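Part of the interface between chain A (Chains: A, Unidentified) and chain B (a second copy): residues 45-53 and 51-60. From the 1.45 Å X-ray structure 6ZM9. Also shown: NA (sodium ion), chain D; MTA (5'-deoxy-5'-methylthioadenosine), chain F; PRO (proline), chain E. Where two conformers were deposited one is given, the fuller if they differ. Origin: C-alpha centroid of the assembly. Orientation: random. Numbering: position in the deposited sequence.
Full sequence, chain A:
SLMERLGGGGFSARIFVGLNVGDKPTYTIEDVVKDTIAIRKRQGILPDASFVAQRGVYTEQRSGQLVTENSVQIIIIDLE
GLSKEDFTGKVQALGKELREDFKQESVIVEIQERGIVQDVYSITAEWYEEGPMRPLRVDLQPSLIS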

# COMPACT_ATOMS: atom_id res chain seq x y z
N ILE A 45 -6.59 4.81 22.43
CA ILE A 45 -5.37 4.70 21.63
C ILE A 45 -5.26 5.89 20.69
O ILE A 45 -6.27 6.50 20.32
CB ILE A 45 -5.40 3.35 20.88
CG1 ILE A 45 -4.05 2.96 20.26
CG2 ILE A 45 -6.38 3.39 19.73
CD1 ILE A 45 -3.99 1.50 19.77
N LEU A 46 -4.03 6.25 20.31
CA LEU A 46 -3.86 7.29 19.31
C LEU A 46 -4.51 6.83 18.00
O LEU A 46 -4.23 5.72 17.54
CB LEU A 46 -2.38 7.55 19.06
CG LEU A 46 -1.76 8.59 19.99
CD1 LEU A 46 -0.28 8.62 19.73
CD2 LEU A 46 -2.36 9.97 19.78
N PRO A 47 -5.36 7.65 17.38
CA PRO A 47 -6.07 7.18 16.18
C PRO A 47 -5.27 7.24 14.90
O PRO A 47 -5.75 6.73 13.87
CB PRO A 47 -7.28 8.12 16.09
CG PRO A 47 -6.92 9.31 16.84
CD PRO A 47 -5.88 8.94 17.86
N ASP A 48 -4.08 7.85 14.94
CA ASP A 48 -3.28 8.14 13.77
C ASP A 48 -3.17 6.94 12.84
O ASP A 48 -2.90 5.81 13.27
CB ASP A 48 -1.87 8.57 14.23
CG ASP A 48 -1.88 9.81 15.14
OD1 ASP A 48 -2.89 10.06 15.84
OD2 ASP A 48 -0.85 10.52 15.14
N ALA A 49 -3.38 7.19 11.55
CA ALA A 49 -3.49 6.12 10.56
C ALA A 49 -3.55 6.73 9.17
O ALA A 49 -3.73 7.95 9.01
CB ALA A 49 -4.74 5.28 10.81
N SER A 50 -3.45 5.87 8.16
CA SER A 50 -3.61 6.23 6.76
C SER A 50 -4.76 5.43 6.17
O SER A 50 -4.96 4.27 6.53
CB SER A 50 -2.34 5.94 5.96
OG SER A 50 -1.28 6.79 6.38
N PHE A 51 -5.48 6.04 5.24
CA PHE A 51 -6.66 5.44 4.61
C PHE A 51 -6.52 5.58 3.10
O PHE A 51 -6.44 6.70 2.59
CB PHE A 51 -7.93 6.13 5.09
CG PHE A 51 -8.14 6.08 6.60
CD1 PHE A 51 -7.45 6.94 7.43
CD2 PHE A 51 -9.01 5.17 7.16
CE1 PHE A 51 -7.64 6.91 8.79
CE2 PHE A 51 -9.20 5.13 8.53
CZ PHE A 51 -8.53 6.01 9.34
N VAL A 52 -6.50 4.45 2.39
CA VAL A 52 -6.27 4.43 0.95
C VAL A 52 -7.57 4.01 0.26
O VAL A 52 -8.10 2.92 0.52
CB VAL A 52 -5.15 3.43 0.60
CG1 VAL A 52 -4.92 3.37 -0.90
CG2 VAL A 52 -3.86 3.80 1.33
N ALA A 53 -8.04 4.85 -0.65
CA ALA A 53 -9.18 4.47 -1.47
C ALA A 53 -8.75 3.47 -2.54
O ALA A 53 -7.68 3.60 -3.13
CB ALA A 53 -9.75 5.71 -2.15
NA NA D . 1.42 9.71 13.95
CS MTA F . 3.24 11.89 9.81
S5' MTA F . 1.77 12.80 9.45
C5' MTA F . 1.63 12.52 7.67
C4' MTA F . 0.80 11.33 7.26
O4' MTA F . 1.37 10.14 7.82
C2' MTA F . -0.99 9.82 7.60
O2' MTA F . -1.32 9.55 6.24
C3' MTA F . -0.66 11.31 7.71
O3' MTA F . -1.51 12.13 6.93
C1' MTA F . 0.35 9.16 7.98
N9 MTA F . 0.38 8.66 9.34
C8 MTA F . 0.66 9.35 10.50
N7 MTA F . 0.71 8.59 11.57
C5 MTA F . 0.43 7.32 11.09
C6 MTA F . 0.40 6.05 11.71
N6 MTA F . 0.67 5.84 13.00
N1 MTA F . 0.14 4.98 10.92
C2 MTA F . -0.08 5.18 9.61
N3 MTA F . -0.05 6.31 8.92
C4 MTA F . 0.21 7.36 9.72
N PRO E . 0.42 17.53 8.12
CA PRO E . 0.11 18.50 9.17
C PRO E . 1.30 19.34 9.59
O PRO E . 1.13 20.49 10.04
CB PRO E . -0.29 17.60 10.34
CG PRO E . 0.40 16.26 10.01
CD PRO E . 1.04 16.32 8.69
OXT PRO E . 2.44 18.89 9.51
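Chain B 51-60: FVAQRGVYTE

What lies at the apolar centre of the contact? Val B57 shares a face of the sheet with Ala A49, Phe A51 and Arg B55. Its CG2 sits 3.8 Å from CE1 of Phe A51, and its CG1 reaches to 4.4 Å from CB of Pro A47. On the same face, CB of Arg B55 lies 4.3 Å from CB of Phe A51, but the end of the arginine leads away. A separate apolar contact pairs the two copies of one valine, with CG1 of Val A52 3.7 Å from CG1 of Val B52.

How does the backbone of chain B run? Residues 51-59 form an extended strand antiparallel to strand 49-53 of chain A, their directions 148° apart and their axes approaching to 4.7 Å. Ala A49 faces Val B57 through two hydrogen bonds, Ala A49 N to Val B57 O at 3.1 Å and Val B57 N to Ala A49 O at 3.0 Å. Two residues along, Phe A51 N donates to Arg B55 O at 2.8 Å, and Arg B55 N to Phe A51 O at 2.9 Å. Between these pairs, Ser A50 and Gly B56 bring their CA atoms to 4.5 Å without hydrogen bonding each other's backbone.

What does the Ser A50 and Gly B56 pair make room for? MTA O3' lies 3.3 Å from Gly B56 CA, and an ideal CB there would come within 1.9 Å of that oxygen. Ser A50 OG donates to MTA N3 at 2.9 Å and accepts from MTA O2' at 2.8 Å.

What closes the polar edge? Asp A48 receives Thr B59 twice: OG1 of Thr B59 donates to its OD1 at 2.7 Å, and N of Thr B59 to its OD2 at 2.9 Å. That OD2 also binds the sodium ion at 2.7 Å, while water 1 bridges it to Thr B59 O.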

# COMPACT_ATOMS: atom_id res chain seq x y z
N PHE B 51 3.30 6.84 -6.03
CA PHE B 51 2.75 7.84 -5.12
C PHE B 51 1.26 7.56 -4.95
O PHE B 51 0.51 7.59 -5.93
CB PHE B 51 2.96 9.24 -5.67
CG PHE B 51 4.42 9.60 -5.92
CD1 PHE B 51 5.07 9.14 -7.04
CD2 PHE B 51 5.12 10.38 -5.02
CE1 PHE B 51 6.39 9.47 -7.28
CE2 PHE B 51 6.44 10.71 -5.24
CZ PHE B 51 7.07 10.26 -6.38
N VAL B 52 0.83 7.30 -3.72
CA VAL B 52 -0.54 6.92 -3.41
C VAL B 52 -1.21 8.06 -2.64
O VAL B 52 -0.74 8.45 -1.57
CB VAL B 52 -0.57 5.63 -2.57
CG1 VAL B 52 -2.00 5.24 -2.22
CG2 VAL B 52 0.14 4.50 -3.30
N ALA B 53 -2.32 8.55 -3.18
CA ALA B 53 -3.11 9.53 -2.45
C ALA B 53 -3.88 8.85 -1.32
O ALA B 53 -4.41 7.75 -1.49
CB ALA B 53 -4.10 10.20 -3.39
N GLN B 54 -3.96 9.53 -0.19
CA GLN B 54 -4.55 8.96 1.01
C GLN B 54 -5.32 10.04 1.75
O GLN B 54 -5.12 11.24 1.53
CB GLN B 54 -3.51 8.50 2.03
CG GLN B 54 -2.41 7.69 1.46
CD GLN B 54 -1.49 7.13 2.51
OE1 GLN B 54 -1.24 5.93 2.55
NE2 GLN B 54 -0.95 8.00 3.35
N ARG B 55 -6.18 9.60 2.66
CA ARG B 55 -6.63 10.42 3.77
C ARG B 55 -5.80 10.00 4.98
O ARG B 55 -5.55 8.81 5.19
CB ARG B 55 -8.12 10.27 4.05
CG ARG B 55 -8.97 10.77 2.91
CD ARG B 55 -8.94 12.29 2.77
NE ARG B 55 -9.75 12.94 3.80
CZ ARG B 55 -9.68 14.23 4.11
NH1 ARG B 55 -8.81 15.03 3.51
NH2 ARG B 55 -10.49 14.71 5.04
N GLY B 56 -5.33 10.97 5.74
CA GLY B 56 -4.49 10.69 6.89
C GLY B 56 -5.03 11.36 8.13
O GLY B 56 -5.66 12.42 8.09
N VAL B 57 -4.75 10.72 9.27
CA VAL B 57 -5.11 11.23 10.58
C VAL B 57 -3.83 11.29 11.40
O VAL B 57 -3.08 10.30 11.46
CB VAL B 57 -6.14 10.31 11.26
CG1 VAL B 57 -6.43 10.73 12.68
CG2 VAL B 57 -7.43 10.28 10.44
N TYR B 58 -3.57 12.45 12.01
CA TYR B 58 -2.36 12.71 12.77
C TYR B 58 -2.67 13.55 13.99
O TYR B 58 -3.41 14.53 13.91
CB TYR B 58 -1.38 13.46 11.90
CG TYR B 58 -0.11 13.93 12.57
CD1 TYR B 58 0.94 13.05 12.81
CD2 TYR B 58 0.04 15.25 12.95
CE1 TYR B 58 2.12 13.49 13.40
CE2 TYR B 58 1.23 15.69 13.53
CZ TYR B 58 2.26 14.80 13.77
OH TYR B 58 3.45 15.21 14.35
N THR B 59 -2.07 13.19 15.12
CA THR B 59 -2.19 13.97 16.34
C THR B 59 -0.99 14.89 16.45
O THR B 59 0.15 14.42 16.55
CB THR B 59 -2.27 13.06 17.57
OG1 THR B 59 -3.40 12.20 17.45
CG2 THR B 59 -2.41 13.91 18.84
N GLU B 60 -1.23 16.20 16.43
CA GLU B 60 -0.14 17.16 16.56
C GLU B 60 0.52 17.01 17.92
O GLU B 60 -0.16 16.97 18.96
CB GLU B 60 -0.65 18.59 16.42
CG GLU B 60 -1.21 18.90 15.06
CD GLU B 60 -1.56 20.36 14.91
OE1 GLU B 60 -1.36 21.13 15.87
OE2 GLU B 60 -2.02 20.74 13.82
O HOH W 1 1.07 11.85 16.81
O HOH W 2 -7.07 7.44 -1.32
O HOH W 3 3.57 10.67 15.38